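Local coordinates for protein thiol transferase (Phanerochaete chrysosporium, PDB 4F0B) that is a Ure2p-class glutathione transferase that binds oxidized glutathione and probably catalyses glutathione-dependent thiol transfer reactions, at residues E28-Y33 and F95-F101. Sequence-based numbering, arbitrary orientation.
Sequences ELKAVY and FDKENAF
Y33, in the last turn of helix 20-33, reaches with its hydroxyl into the type I beta turn D96-N99, which opens the linker from the thioredoxin-like domain of this glutathione transferase fold to helix 109-139. Y33 OH donates to D96 OD1 at 2.6 Å, on the anti side of the carboxylate and near the plane of the tyrosine ring, and accepts from E98 N at 2.9 Å. The ring itself is sandwiched between CG1 of its neighbour V32 and the carbonyl oxygen of F95 over the opposite face, toward the rim. At chi1 -173° the D96 CG stands trans to the backbone N, turning the carboxylate back over the linker, where OD1 also accepts from A100 N on the syn side and OD2 accepts from F101 N and is hydrogen-bonded to S102 OG. A phenylalanine in place of Y33 would keep the ring but would probably leave E98 N without its acceptor and D96 OD1 with one donor fewer. Beside these hydrogen bonds, L29 sets CD1 against F95 CB and CD2 against D96 CB, each at 3.9 Å. The F101 ring lies against E28 and V32, one turn apart on the helix, its CZ 3.8 Å from V32 CG2. The bent chain of E28 carries its carboxylate to Y176 and R213, while E28 CB makes a CH-pi contact with one face of the F101 ring, 4.0 Å from the centroid.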
loop_
_atom_site.group_PDB
_atom_site.type_symbol
_atom_site.label_atom_id
_atom_site.label_comp_id
_atom_site.label_asym_id
_atom_site.label_seq_id
_atom_site.Cartn_x
_atom_site.Cartn_y
_atom_site.Cartn_z
ATOM N N GLU A 28 -1.300 11.459 19.227
ATOM C CA GLU A 28 0.131 11.747 19.382
ATOM C C GLU A 28 0.425 13.203 19.044
ATOM O O GLU A 28 1.174 13.886 19.757
ATOM C CB GLU A 28 0.991 10.829 18.512
ATOM C CG GLU A 28 0.898 9.319 18.828
ATOM C CD GLU A 28 1.707 8.885 20.050
ATOM O OE1 GLU A 28 2.301 9.738 20.740
ATOM O OE2 GLU A 28 1.712 7.672 20.306
ATOM N N LEU A 29 -0.220 13.697 17.977
ATOM C CA LEU A 29 -0.046 15.099 17.587
ATOM C C LEU A 29 -0.611 16.028 18.650
ATOM O O LEU A 29 0.024 17.020 19.023
ATOM C CB LEU A 29 -0.732 15.351 16.242
ATOM C CG LEU A 29 -0.108 14.633 15.047
ATOM C CD1 LEU A 29 -1.036 14.751 13.832
ATOM C CD2 LEU A 29 1.274 15.217 14.719
ATOM N N LYS A 30 -1.802 15.723 19.155
ATOM C CA LYS A 30 -2.403 16.556 20.204
ATOM C C LYS A 30 -1.478 16.651 21.439
ATOM O O LYS A 30 -1.359 17.731 22.039
ATOM C CB LYS A 30 -3.786 16.026 20.608
ATOM C CG LYS A 30 -4.912 16.286 19.578
ATOM C CD LYS A 30 -6.136 15.417 19.841
ATOM C CE LYS A 30 -6.724 15.633 21.238
ATOM N NZ LYS A 30 -8.025 14.879 21.400
ATOM N N ALA A 31 -0.820 15.550 21.805
ATOM C CA ALA A 31 0.039 15.566 22.989
ATOM C C ALA A 31 1.297 16.407 22.801
ATOM O O ALA A 31 1.819 16.972 23.773
ATOM C CB ALA A 31 0.410 14.154 23.400
ATOM N N VAL A 32 1.795 16.491 21.580
ATOM C CA VAL A 32 2.997 17.281 21.302
ATOM C C VAL A 32 2.698 18.745 20.963
ATOM O O VAL A 32 3.369 19.650 21.486
ATOM C CB VAL A 32 3.831 16.627 20.174
ATOM C CG1 VAL A 32 4.902 17.631 19.651
ATOM C CG2 VAL A 32 4.456 15.327 20.679
ATOM N N TYR A 33 1.654 18.982 20.168
ATOM C CA TYR A 33 1.359 20.295 19.586
ATOM C C TYR A 33 0.120 20.996 20.127
ATOM O O TYR A 33 -0.080 22.184 19.850
ATOM C CB TYR A 33 1.191 20.171 18.065
ATOM C CG TYR A 33 2.413 19.632 17.342
ATOM C CD1 TYR A 33 3.540 20.421 17.154
ATOM C CD2 TYR A 33 2.431 18.331 16.849
ATOM C CE1 TYR A 33 4.669 19.952 16.515
ATOM C CE2 TYR A 33 3.555 17.840 16.194
ATOM C CZ TYR A 33 4.668 18.653 16.024
ATOM O OH TYR A 33 5.779 18.192 15.374
ATOM N N PHE A 95 0.438 18.708 10.080
ATOM C CA PHE A 95 0.445 18.983 11.522
ATOM C C PHE A 95 1.702 18.606 12.287
ATOM O O PHE A 95 1.872 19.050 13.416
ATOM C CB PHE A 95 -0.778 18.312 12.192
ATOM C CG PHE A 95 -2.100 18.815 11.681
ATOM C CD1 PHE A 95 -2.611 20.033 12.119
ATOM C CD2 PHE A 95 -2.824 18.078 10.743
ATOM C CE1 PHE A 95 -3.830 20.493 11.643
ATOM C CE2 PHE A 95 -4.040 18.550 10.268
ATOM C CZ PHE A 95 -4.535 19.750 10.719
ATOM N N ASP A 96 2.608 17.832 11.701
ATOM C CA ASP A 96 3.793 17.415 12.436
ATOM C C ASP A 96 4.963 18.324 12.058
ATOM O O ASP A 96 5.947 17.888 11.458
ATOM C CB ASP A 96 4.093 15.933 12.144
ATOM C CG ASP A 96 5.220 15.366 12.993
ATOM O OD1 ASP A 96 5.521 15.939 14.061
ATOM O OD2 ASP A 96 5.771 14.315 12.616
ATOM N N LYS A 97 4.832 19.600 12.431
ATOM C CA LYS A 97 5.750 20.630 11.943
ATOM C C LYS A 97 7.195 20.474 12.407
ATOM O O LYS A 97 8.116 20.961 11.747
ATOM C CB LYS A 97 5.211 22.028 12.274
ATOM C CG LYS A 97 4.030 22.419 11.365
ATOM C CD LYS A 97 4.322 22.060 9.896
ATOM C CE LYS A 97 3.128 22.358 8.990
ATOM N NZ LYS A 97 3.395 22.003 7.555
ATOM N N GLU A 98 7.395 19.775 13.519
ATOM C CA GLU A 98 8.746 19.506 14.007
ATOM C C GLU A 98 9.202 18.083 13.710
ATOM O O GLU A 98 10.229 17.648 14.246
ATOM C CB GLU A 98 8.841 19.800 15.504
ATOM C CG GLU A 98 8.644 21.285 15.828
ATOM C CD GLU A 98 8.374 21.533 17.295
ATOM O OE1 GLU A 98 8.947 20.813 18.141
ATOM O OE2 GLU A 98 7.579 22.445 17.611
ATOM N N ASN A 99 8.450 17.363 12.875
ATOM C CA ASN A 99 8.855 16.013 12.472
ATOM C C ASN A 99 9.161 15.105 13.670
ATOM O O ASN A 99 10.196 14.432 13.751
ATOM C CB ASN A 99 10.026 16.100 11.484
ATOM C CG ASN A 99 9.597 16.660 10.135
ATOM O OD1 ASN A 99 9.974 17.771 9.762
ATOM N ND2 ASN A 99 8.780 15.910 9.420
ATOM N N ALA A 100 8.218 15.090 14.606
ATOM C CA ALA A 100 8.333 14.218 15.755
ATOM C C ALA A 100 7.967 12.779 15.418
ATOM O O ALA A 100 8.464 11.851 16.061
ATOM C CB ALA A 100 7.463 14.706 16.870
ATOM N N PHE A 101 7.138 12.590 14.389
ATOM C CA PHE A 101 6.565 11.275 14.050
ATOM C C PHE A 101 6.702 10.932 12.594
ATOM O O PHE A 101 6.084 9.968 12.120
ATOM C CB PHE A 101 5.054 11.274 14.393
ATOM C CG PHE A 101 4.775 11.607 15.829
ATOM C CD1 PHE A 101 5.137 10.721 16.829
ATOM C CD2 PHE A 101 4.221 12.818 16.198
ATOM C CE1 PHE A 101 4.924 11.003 18.163
ATOM C CE2 PHE A 101 3.991 13.126 17.550
ATOM C CZ PHE A 101 4.349 12.221 18.548
#